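Local coordinates for protein rhizobiales Sp. Pch2 (Marine metagenome, PDB 6PB3) that probably hydrolyses ATP as a Trip13-like AAA+ remodeller of HORMA domain proteins, which regulates cGAS-like enzymes in bacterial immunity to phages, at residues E24-L29 with T88-T93; R38-L43 with D96-R101. All coordinates share one frame; numbering follows the deposited sequence.

Contact 1 (E24-L29 with T88-T93); sequences ERLNNL and TELAET. With SO4 (sulfate ion), chain B.
Arg25 reaches from helix 20-28 across to Glu89 and Glu92 on helix 87-93, which begins within what appears to be the Walker A P-loop of this AAA+ ATPase. Segments 24-28 and 88-93 run roughly antiparallel, their axes 144° apart. A long, flexible arginine suits this place because its stem can lie over the partner helix while its charge reaches two acids. Arg25 CB packs 3.7 Å from Thr93 CG2. CG and CD pass by Glu89 OE2, where the chain bends at chi3 (-97°), placing NE. Thr93 CG2 lies against one face of the guanidinium, over its centre, and both OE1 atoms lie at its edge, near the guanidinium plane, although the carboxylates themselves are turned well out of that plane. Arg25 NH1 carries both salt bridges: a short one to Glu89 OE1 at 2.7 Å, approached from above the carboxylate plane, and a weak but nearly straight one to Glu92 OE1 at 3.3 Å. Glu89 bends at chi2 (85°), which turns CD toward the arginine; its CG touches Leu29 CD2. Beside the charged groups, leucines make the apolar part of the contact: Leu26 CD2 touches Leu90 CD1 at 3.7 Å, and Leu29 CD1 lies over the Leu90 backbone. The hydroxyl of Thr93, facing Leu26, is satisfied by its own helix, Thr93 OG1 donating to Glu89 O at 2.8 Å. A sulfate, probably from the crystallisation liquor, is bound by amides of Gly84, Gly86 and Lys87; its O2 accepts bonds from Thr88 N and, at 2.7 Å, from Thr88 OG1.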
ATOM      1  N   GLU A  24      -0.860 -36.868 -24.694  1.00 58.17           N
ATOM      2  CA  GLU A  24      -0.022 -36.018 -25.533  1.00 59.45           C
ATOM      3  C   GLU A  24       0.225 -34.676 -24.857  1.00 63.71           C
ATOM      4  O   GLU A  24       1.366 -34.207 -24.771  1.00 63.83           O
ATOM      5  CB  GLU A  24      -0.685 -35.832 -26.900  1.00 68.07           C
ATOM      6  CG  GLU A  24       0.263 -35.522 -28.024  1.00 93.24           C
ATOM      7  CD  GLU A  24      -0.347 -35.847 -29.373  1.00114.73           C
ATOM      8  OE1 GLU A  24      -1.379 -36.552 -29.400  1.00117.80           O
ATOM      9  OE2 GLU A  24       0.196 -35.398 -30.407  1.00125.44           O
ATOM     10  N   ARG A  25      -0.841 -34.056 -24.344  1.00 61.01           N
ATOM     11  CA  ARG A  25      -0.698 -32.794 -23.624  1.00 67.33           C
ATOM     12  C   ARG A  25       0.186 -32.950 -22.389  1.00 58.55           C
ATOM     13  O   ARG A  25       1.062 -32.115 -22.143  1.00 63.02           O
ATOM     14  CB  ARG A  25      -2.079 -32.237 -23.251  1.00 65.86           C
ATOM     15  CG  ARG A  25      -3.007 -31.891 -24.480  1.00 61.45           C
ATOM     16  CD  ARG A  25      -4.014 -30.766 -24.118  1.00 86.45           C
ATOM     17  NE  ARG A  25      -5.342 -31.225 -23.712  1.00 80.65           N
ATOM     18  CZ  ARG A  25      -6.074 -30.677 -22.743  1.00 73.17           C
ATOM     19  NH1 ARG A  25      -5.611 -29.658 -22.034  1.00 77.73           N
ATOM     20  NH2 ARG A  25      -7.275 -31.164 -22.467  1.00 90.28           N
ATOM     21  N   LEU A  26      -0.016 -34.011 -21.600  1.00 62.64           N
ATOM     22  CA  LEU A  26       0.863 -34.247 -20.455  1.00 61.98           C
ATOM     23  C   LEU A  26       2.318 -34.306 -20.890  1.00 61.65           C
ATOM     24  O   LEU A  26       3.185 -33.683 -20.267  1.00 67.76           O
ATOM     25  CB  LEU A  26       0.489 -35.548 -19.741  1.00 53.23           C
ATOM     26  CG  LEU A  26      -0.339 -35.599 -18.472  1.00 67.01           C
ATOM     27  CD1 LEU A  26      -0.386 -37.053 -18.068  1.00 57.63           C
ATOM     28  CD2 LEU A  26       0.240 -34.734 -17.335  1.00 62.43           C
ATOM     29  N   ASN A  27       2.601 -35.079 -21.948  1.00 55.35           N
ATOM     30  CA  ASN A  27       3.965 -35.241 -22.439  1.00 70.30           C
ATOM     31  C   ASN A  27       4.560 -33.904 -22.855  1.00 73.77           C
ATOM     32  O   ASN A  27       5.768 -33.676 -22.716  1.00 73.26           O
ATOM     33  CB  ASN A  27       3.986 -36.198 -23.635  1.00 67.73           C
ATOM     34  CG  ASN A  27       3.699 -37.619 -23.257  1.00 86.89           C
ATOM     35  OD1 ASN A  27       3.270 -37.902 -22.141  1.00 90.17           O
ATOM     36  ND2 ASN A  27       3.930 -38.538 -24.195  1.00 98.42           N
ATOM     37  N   ASN A  28       3.731 -33.023 -23.413  1.00 73.85           N
ATOM     38  CA  ASN A  28       4.229 -31.736 -23.880  1.00 74.64           C
ATOM     39  C   ASN A  28       4.575 -30.801 -22.717  1.00 76.97           C
ATOM     40  O   ASN A  28       5.299 -29.817 -22.919  1.00 71.45           O
ATOM     41  CB  ASN A  28       3.204 -31.101 -24.836  1.00 65.36           C
ATOM     42  CG  ASN A  28       3.131 -31.808 -26.214  1.00 84.39           C
ATOM     43  OD1 ASN A  28       3.900 -32.722 -26.519  1.00 85.70           O
ATOM     44  ND2 ASN A  28       2.184 -31.379 -27.037  1.00 84.25           N
ATOM     45  N   LEU A  29       4.110 -31.097 -21.501  1.00 66.94           N
ATOM     46  CA  LEU A  29       4.525 -30.327 -20.332  1.00 66.04           C
ATOM     47  C   LEU A  29       5.933 -30.729 -19.919  1.00 77.58           C
ATOM     48  O   LEU A  29       6.157 -31.864 -19.488  1.00 85.40           O
ATOM     49  CB  LEU A  29       3.567 -30.546 -19.165  1.00 58.02           C
ATOM     50  CG  LEU A  29       2.111 -30.159 -19.395  1.00 63.63           C
ATOM     51  CD1 LEU A  29       1.323 -30.315 -18.092  1.00 56.91           C
ATOM     52  CD2 LEU A  29       2.020 -28.732 -19.889  1.00 70.52           C
ATOM     53  N   THR A  88      -3.151 -25.387 -14.859  1.00 52.32           N
ATOM     54  CA  THR A  88      -4.447 -25.797 -15.389  1.00 57.48           C
ATOM     55  C   THR A  88      -4.288 -26.941 -16.377  1.00 57.99           C
ATOM     56  O   THR A  88      -5.023 -27.936 -16.328  1.00 50.91           O
ATOM     57  CB  THR A  88      -5.122 -24.597 -16.062  1.00 65.99           C
ATOM     58  OG1 THR A  88      -5.129 -23.490 -15.152  1.00 67.68           O
ATOM     59  CG2 THR A  88      -6.549 -24.937 -16.488  1.00 73.63           C
ATOM     60  N   GLU A  89      -3.332 -26.805 -17.298  1.00 52.02           N
ATOM     61  CA  GLU A  89      -3.106 -27.850 -18.283  1.00 53.67           C
ATOM     62  C   GLU A  89      -2.699 -29.147 -17.601  1.00 63.34           C
ATOM     63  O   GLU A  89      -3.112 -30.234 -18.018  1.00 61.05           O
ATOM     64  CB  GLU A  89      -2.048 -27.394 -19.289  1.00 58.60           C
ATOM     65  CG  GLU A  89      -1.687 -28.432 -20.334  1.00 64.79           C
ATOM     66  CD  GLU A  89      -2.630 -28.427 -21.518  1.00 74.06           C
ATOM     67  OE1 GLU A  89      -3.729 -27.835 -21.412  1.00 73.70           O
ATOM     68  OE2 GLU A  89      -2.264 -29.017 -22.559  1.00 66.12           O
ATOM     69  N   LEU A  90      -1.922 -29.051 -16.521  1.00 51.17           N
ATOM     70  CA  LEU A  90      -1.593 -30.254 -15.760  1.00 53.22           C
ATOM     71  C   LEU A  90      -2.835 -30.846 -15.101  1.00 45.60           C
ATOM     72  O   LEU A  90      -3.076 -32.057 -15.181  1.00 49.28           O
ATOM     73  CB  LEU A  90      -0.525 -29.931 -14.714  1.00 51.55           C
ATOM     74  CG  LEU A  90      -0.094 -31.101 -13.834  1.00 57.34           C
ATOM     75  CD1 LEU A  90       0.565 -32.196 -14.695  1.00 50.41           C
ATOM     76  CD2 LEU A  90       0.851 -30.637 -12.759  1.00 53.65           C
ATOM     77  N   ALA A  91      -3.654 -30.006 -14.466  1.00 51.40           N
ATOM     78  CA  ALA A  91      -4.824 -30.527 -13.773  1.00 52.03           C
ATOM     79  C   ALA A  91      -5.818 -31.154 -14.738  1.00 54.96           C
ATOM     80  O   ALA A  91      -6.521 -32.099 -14.367  1.00 49.74           O
ATOM     81  CB  ALA A  91      -5.492 -29.411 -12.961  1.00 53.46           C
ATOM     82  N   GLU A  92      -5.911 -30.631 -15.962  1.00 51.14           N
ATOM     83  CA  GLU A  92      -6.867 -31.142 -16.937  1.00 50.75           C
ATOM     84  C   GLU A  92      -6.409 -32.420 -17.609  1.00 58.88           C
ATOM     85  O   GLU A  92      -7.217 -33.061 -18.287  1.00 61.29           O
ATOM     86  CB  GLU A  92      -7.135 -30.103 -18.022  1.00 51.46           C
ATOM     87  CG  GLU A  92      -7.917 -28.884 -17.557  1.00 55.75           C
ATOM     88  CD  GLU A  92      -8.131 -27.906 -18.702  1.00 68.53           C
ATOM     89  OE1 GLU A  92      -7.454 -28.063 -19.741  1.00 65.54           O
ATOM     90  OE2 GLU A  92      -8.969 -26.987 -18.569  1.00 69.33           O
ATOM     91  N   THR A  93      -5.141 -32.795 -17.475  1.00 52.13           N
ATOM     92  CA  THR A  93      -4.651 -33.984 -18.157  1.00 61.29           C
ATOM     93  C   THR A  93      -4.098 -35.057 -17.231  1.00 52.82           C
ATOM     94  O   THR A  93      -3.975 -36.209 -17.664  1.00 54.30           O
ATOM     95  CB  THR A  93      -3.568 -33.602 -19.177  1.00 54.65           C
ATOM     96  OG1 THR A  93      -2.500 -32.909 -18.513  1.00 50.12           O
ATOM     97  CG2 THR A  93      -4.162 -32.708 -20.248  1.00 59.76           C
TER
HETATM   98  S   SO4 B 401      -1.411 -21.745 -15.353  1.00 53.42           S
HETATM   99  O1  SO4 B 401      -1.819 -20.344 -15.222  1.00 56.76           O
HETATM  100  O2  SO4 B 401      -2.601 -22.559 -15.131  1.00 56.76           O
HETATM  101  O3  SO4 B 401      -0.905 -21.987 -16.723  1.00 57.44           O
HETATM  102  O4  SO4 B 401      -0.316 -22.048 -14.435  1.00 49.14           O

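Contact 2 (R38-L43 with D96-R101)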
ATOM      1  N   ARG A  38       3.924 -36.021  -8.121  1.00 56.52           N
ATOM      2  CA  ARG A  38       3.256 -35.772  -6.845  1.00 58.73           C
ATOM      3  C   ARG A  38       1.747 -35.652  -7.028  1.00 53.31           C
ATOM      4  O   ARG A  38       0.971 -36.257  -6.280  1.00 53.29           O
ATOM      5  CB  ARG A  38       3.811 -34.512  -6.183  1.00 55.22           C
ATOM      6  CG  ARG A  38       5.254 -34.613  -5.780  1.00 58.19           C
ATOM      7  CD  ARG A  38       5.729 -33.289  -5.153  1.00 56.66           C
ATOM      8  NE  ARG A  38       7.176 -33.306  -4.974  1.00 64.21           N
ATOM      9  CZ  ARG A  38       7.908 -32.251  -4.630  1.00 78.50           C
ATOM     10  NH1 ARG A  38       7.341 -31.073  -4.419  1.00 81.45           N
ATOM     11  NH2 ARG A  38       9.216 -32.382  -4.493  1.00 85.38           N
ATOM     12  N   LEU A  39       1.313 -34.889  -8.030  1.00 46.14           N
ATOM     13  CA  LEU A  39      -0.120 -34.765  -8.263  1.00 49.26           C
ATOM     14  C   LEU A  39      -0.726 -36.122  -8.575  1.00 60.90           C
ATOM     15  O   LEU A  39      -1.749 -36.499  -7.994  1.00 51.73           O
ATOM     16  CB  LEU A  39      -0.391 -33.758  -9.388  1.00 42.87           C
ATOM     17  CG  LEU A  39      -1.867 -33.511  -9.709  1.00 48.44           C
ATOM     18  CD1 LEU A  39      -2.590 -33.071  -8.423  1.00 51.69           C
ATOM     19  CD2 LEU A  39      -2.100 -32.490 -10.855  1.00 43.97           C
ATOM     20  N   SER A  40      -0.071 -36.901  -9.445  1.00 49.58           N
ATOM     21  CA  SER A  40      -0.635 -38.185  -9.846  1.00 50.80           C
ATOM     22  C   SER A  40      -0.679 -39.156  -8.670  1.00 52.00           C
ATOM     23  O   SER A  40      -1.666 -39.878  -8.475  1.00 49.04           O
ATOM     24  CB  SER A  40       0.177 -38.779 -11.020  1.00 48.54           C
ATOM     25  OG  SER A  40       0.029 -40.178 -11.068  1.00 77.17           O
ATOM     26  N   LYS A  41       0.400 -39.221  -7.895  1.00 51.69           N
ATOM     27  CA  LYS A  41       0.439 -40.208  -6.824  1.00 50.12           C
ATOM     28  C   LYS A  41      -0.504 -39.830  -5.678  1.00 55.51           C
ATOM     29  O   LYS A  41      -1.123 -40.710  -5.065  1.00 51.54           O
ATOM     30  CB  LYS A  41       1.875 -40.377  -6.336  1.00 47.06           C
ATOM     31  CG  LYS A  41       2.825 -41.041  -7.359  1.00 48.95           C
ATOM     32  CD  LYS A  41       4.277 -40.892  -6.904  1.00 54.43           C
ATOM     33  CE  LYS A  41       5.243 -41.806  -7.681  1.00 56.95           C
ATOM     34  NZ  LYS A  41       6.618 -41.668  -7.104  1.00 64.18           N
HETATM   35  N   MSE A  42      -0.630 -38.536  -5.371  1.00 55.97           N
HETATM   36  CA  MSE A  42      -1.514 -38.096  -4.277  1.00 50.25           C
HETATM   37  C   MSE A  42      -2.971 -38.417  -4.604  1.00 61.88           C
HETATM   38  O   MSE A  42      -3.728 -38.913  -3.756  1.00 49.64           O
HETATM   39  CB  MSE A  42      -1.356 -36.592  -4.002  1.00 49.41           C
HETATM   40  CG  MSE A  42      -2.130 -36.082  -2.781  1.00 54.72           C
HETATM   41 SE   MSE A  42      -1.621 -36.948  -1.081  0.68 67.00          SE
HETATM   42  CE  MSE A  42      -3.018 -38.161  -0.877  1.00 69.10           C
ATOM     43  N   LEU A  43      -3.349 -38.119  -5.849  1.00 52.08           N
ATOM     44  CA  LEU A  43      -4.672 -38.487  -6.337  1.00 48.21           C
ATOM     45  C   LEU A  43      -4.905 -39.992  -6.224  1.00 55.25           C
ATOM     46  O   LEU A  43      -5.986 -40.431  -5.809  1.00 53.16           O
ATOM     47  CB  LEU A  43      -4.843 -38.010  -7.786  1.00 48.57           C
ATOM     48  CG  LEU A  43      -5.080 -36.516  -8.076  1.00 55.07           C
ATOM     49  CD1 LEU A  43      -4.773 -36.175  -9.541  1.00 51.70           C
ATOM     50  CD2 LEU A  43      -6.534 -36.097  -7.721  1.00 46.87           C
ATOM     51  N   ASP A  96      -5.059 -38.929 -16.838  1.00 58.20           N
ATOM     52  CA  ASP A  96      -4.547 -40.005 -17.670  1.00 61.53           C
ATOM     53  C   ASP A  96      -3.425 -40.742 -16.968  1.00 68.38           C
ATOM     54  O   ASP A  96      -3.328 -41.972 -17.053  1.00 68.34           O
ATOM     55  CB  ASP A  96      -4.051 -39.445 -18.999  1.00 59.09           C
ATOM     56  CG  ASP A  96      -3.754 -40.530 -19.994  1.00 55.20           C
ATOM     57  OD1 ASP A  96      -4.704 -40.967 -20.672  1.00 63.31           O
ATOM     58  OD2 ASP A  96      -2.582 -40.955 -20.088  1.00 66.49           O
ATOM     59  N   ASP A  97      -2.545 -39.997 -16.300  1.00 60.92           N
ATOM     60  CA  ASP A  97      -1.493 -40.613 -15.503  1.00 59.44           C
ATOM     61  C   ASP A  97      -2.068 -41.427 -14.344  1.00 56.26           C
ATOM     62  O   ASP A  97      -1.596 -42.536 -14.066  1.00 61.71           O
ATOM     63  CB  ASP A  97      -0.562 -39.525 -14.980  1.00 71.07           C
ATOM     64  CG  ASP A  97       0.848 -40.010 -14.798  1.00 90.37           C
ATOM     65  OD1 ASP A  97       1.058 -40.909 -13.955  1.00 95.07           O
ATOM     66  OD2 ASP A  97       1.738 -39.503 -15.516  1.00 93.62           O
ATOM     67  N   VAL A  98      -3.067 -40.888 -13.637  1.00 56.10           N
ATOM     68  CA  VAL A  98      -3.635 -41.614 -12.505  1.00 56.58           C
ATOM     69  C   VAL A  98      -4.307 -42.888 -12.988  1.00 69.84           C
ATOM     70  O   VAL A  98      -4.225 -43.937 -12.339  1.00 67.92           O
ATOM     71  CB  VAL A  98      -4.634 -40.740 -11.730  1.00 50.95           C
ATOM     72  CG1 VAL A  98      -5.187 -41.525 -10.539  1.00 57.96           C
ATOM     73  CG2 VAL A  98      -3.997 -39.391 -11.295  1.00 41.31           C
ATOM     74  N   ALA A  99      -4.999 -42.802 -14.126  1.00 61.64           N
ATOM     75  CA  ALA A  99      -5.662 -43.963 -14.700  1.00 60.37           C
ATOM     76  C   ALA A  99      -4.655 -45.052 -15.020  1.00 66.51           C
ATOM     77  O   ALA A  99      -4.905 -46.237 -14.767  1.00 68.29           O
ATOM     78  CB  ALA A  99      -6.422 -43.553 -15.957  1.00 61.87           C
ATOM     79  N   ARG A 100      -3.502 -44.663 -15.566  1.00 65.08           N
ATOM     80  CA  ARG A 100      -2.444 -45.628 -15.848  1.00 62.85           C
ATOM     81  C   ARG A 100      -1.882 -46.216 -14.556  1.00 72.01           C
ATOM     82  O   ARG A 100      -1.730 -47.433 -14.435  1.00 67.98           O
ATOM     83  CB  ARG A 100      -1.342 -44.952 -16.665  1.00 58.73           C
ATOM     84  CG  ARG A 100      -1.629 -44.894 -18.167  1.00 81.40           C
ATOM     85  CD  ARG A 100      -1.007 -43.668 -18.799  1.00 77.14           C
ATOM     86  NE  ARG A 100       0.449 -43.677 -18.736  1.00 83.91           N
ATOM     87  CZ  ARG A 100       1.226 -43.650 -19.811  1.00110.71           C
ATOM     88  NH1 ARG A 100       0.673 -43.610 -21.015  1.00116.80           N
ATOM     89  NH2 ARG A 100       2.546 -43.654 -19.690  1.00117.75           N
ATOM     90  N   ARG A 101      -1.603 -45.357 -13.569  1.00 70.57           N
ATOM     91  CA  ARG A 101      -0.943 -45.785 -12.335  1.00 70.53           C
ATOM     92  C   ARG A 101      -1.801 -46.768 -11.544  1.00 61.12           C
ATOM     93  O   ARG A 101      -1.293 -47.767 -11.026  1.00 66.08           O
ATOM     94  CB  ARG A 101      -0.608 -44.550 -11.490  1.00 75.49           C
ATOM     95  CG  ARG A 101       0.163 -44.802 -10.205  1.00 86.11           C
ATOM     96  CD  ARG A 101       0.463 -43.490  -9.476  1.00 78.28           C
ATOM     97  NE  ARG A 101       1.057 -42.467 -10.346  1.00 64.40           N
ATOM     98  CZ  ARG A 101       2.362 -42.371 -10.600  1.00 62.53           C
ATOM     99  NH1 ARG A 101       3.224 -43.251 -10.082  1.00 62.37           N
ATOM    100  NH2 ARG A 101       2.812 -41.417 -11.405  1.00 57.81           N
TER
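Ser40 and Val98 are the nearest CA pair, 5.3 Å apart, where segments 38-43 and 96-101 cross at -53°, their axes 8.9 Å apart. A serine is small enough for so near a crossing, and its hydroxyl serves both charged neighbours. Ser40 OG lies anti to the backbone N (chi1 156°), from where it accepts a hydrogen bond from Arg101 NE at 2.6 Å, near the guanidinium plane, and donates to Asp97 OD1 at 3.2 Å, entering from above the carboxylate plane. Asp97 OD1 also takes a weak bond from Arg101 NH2, a salt bridge one turn along the same helix, so serine, aspartate and arginine form a closed polar ring. Helix 33-47 packs on the central sheet of the AAA+ nucleotide-binding domain, Leu39 and Leu43 meeting strand 76-81. On the apolar side of the crossing Leu43 CD1 meets Val98 CG2 at 3.7 Å, the side chains at about a right angle; the compact beta-branched valine also puts Val98 CG2 3.7 Å from Ser40 O. Lys41 supplies its aliphatic stem rather than its charge: Lys41 CG lies 3.4 Å above the Arg101 guanidinium plane, over its centre. The extended chain carries NZ on to the carbonyl oxygens of Leu281 and Tyr284 of a neighbouring subunit, while Lys41 CE stays 3.5 Å from Arg101 NH1.

How the contacts relate
After strand 15-17 the chain enters helix 20-28, then helix 33-47, so the first segments of both contacts come in succession. It continues through helix 49-59 and strand 76-81 before reaching helix 87-93, where contact 1 closes a loop of 58 intervening residues. Contact 2 closes next, on helix 95-102. Because the segments alternate, the two loops cross rather than nest, and two consecutive helix pairs are tied together in the same order. The contacts, centred about 12 Å apart, meet through packing of Leu90 on Leu39 and of Leu26 on Asp97, joining the N-terminal helices to helix 87-93 and its successor.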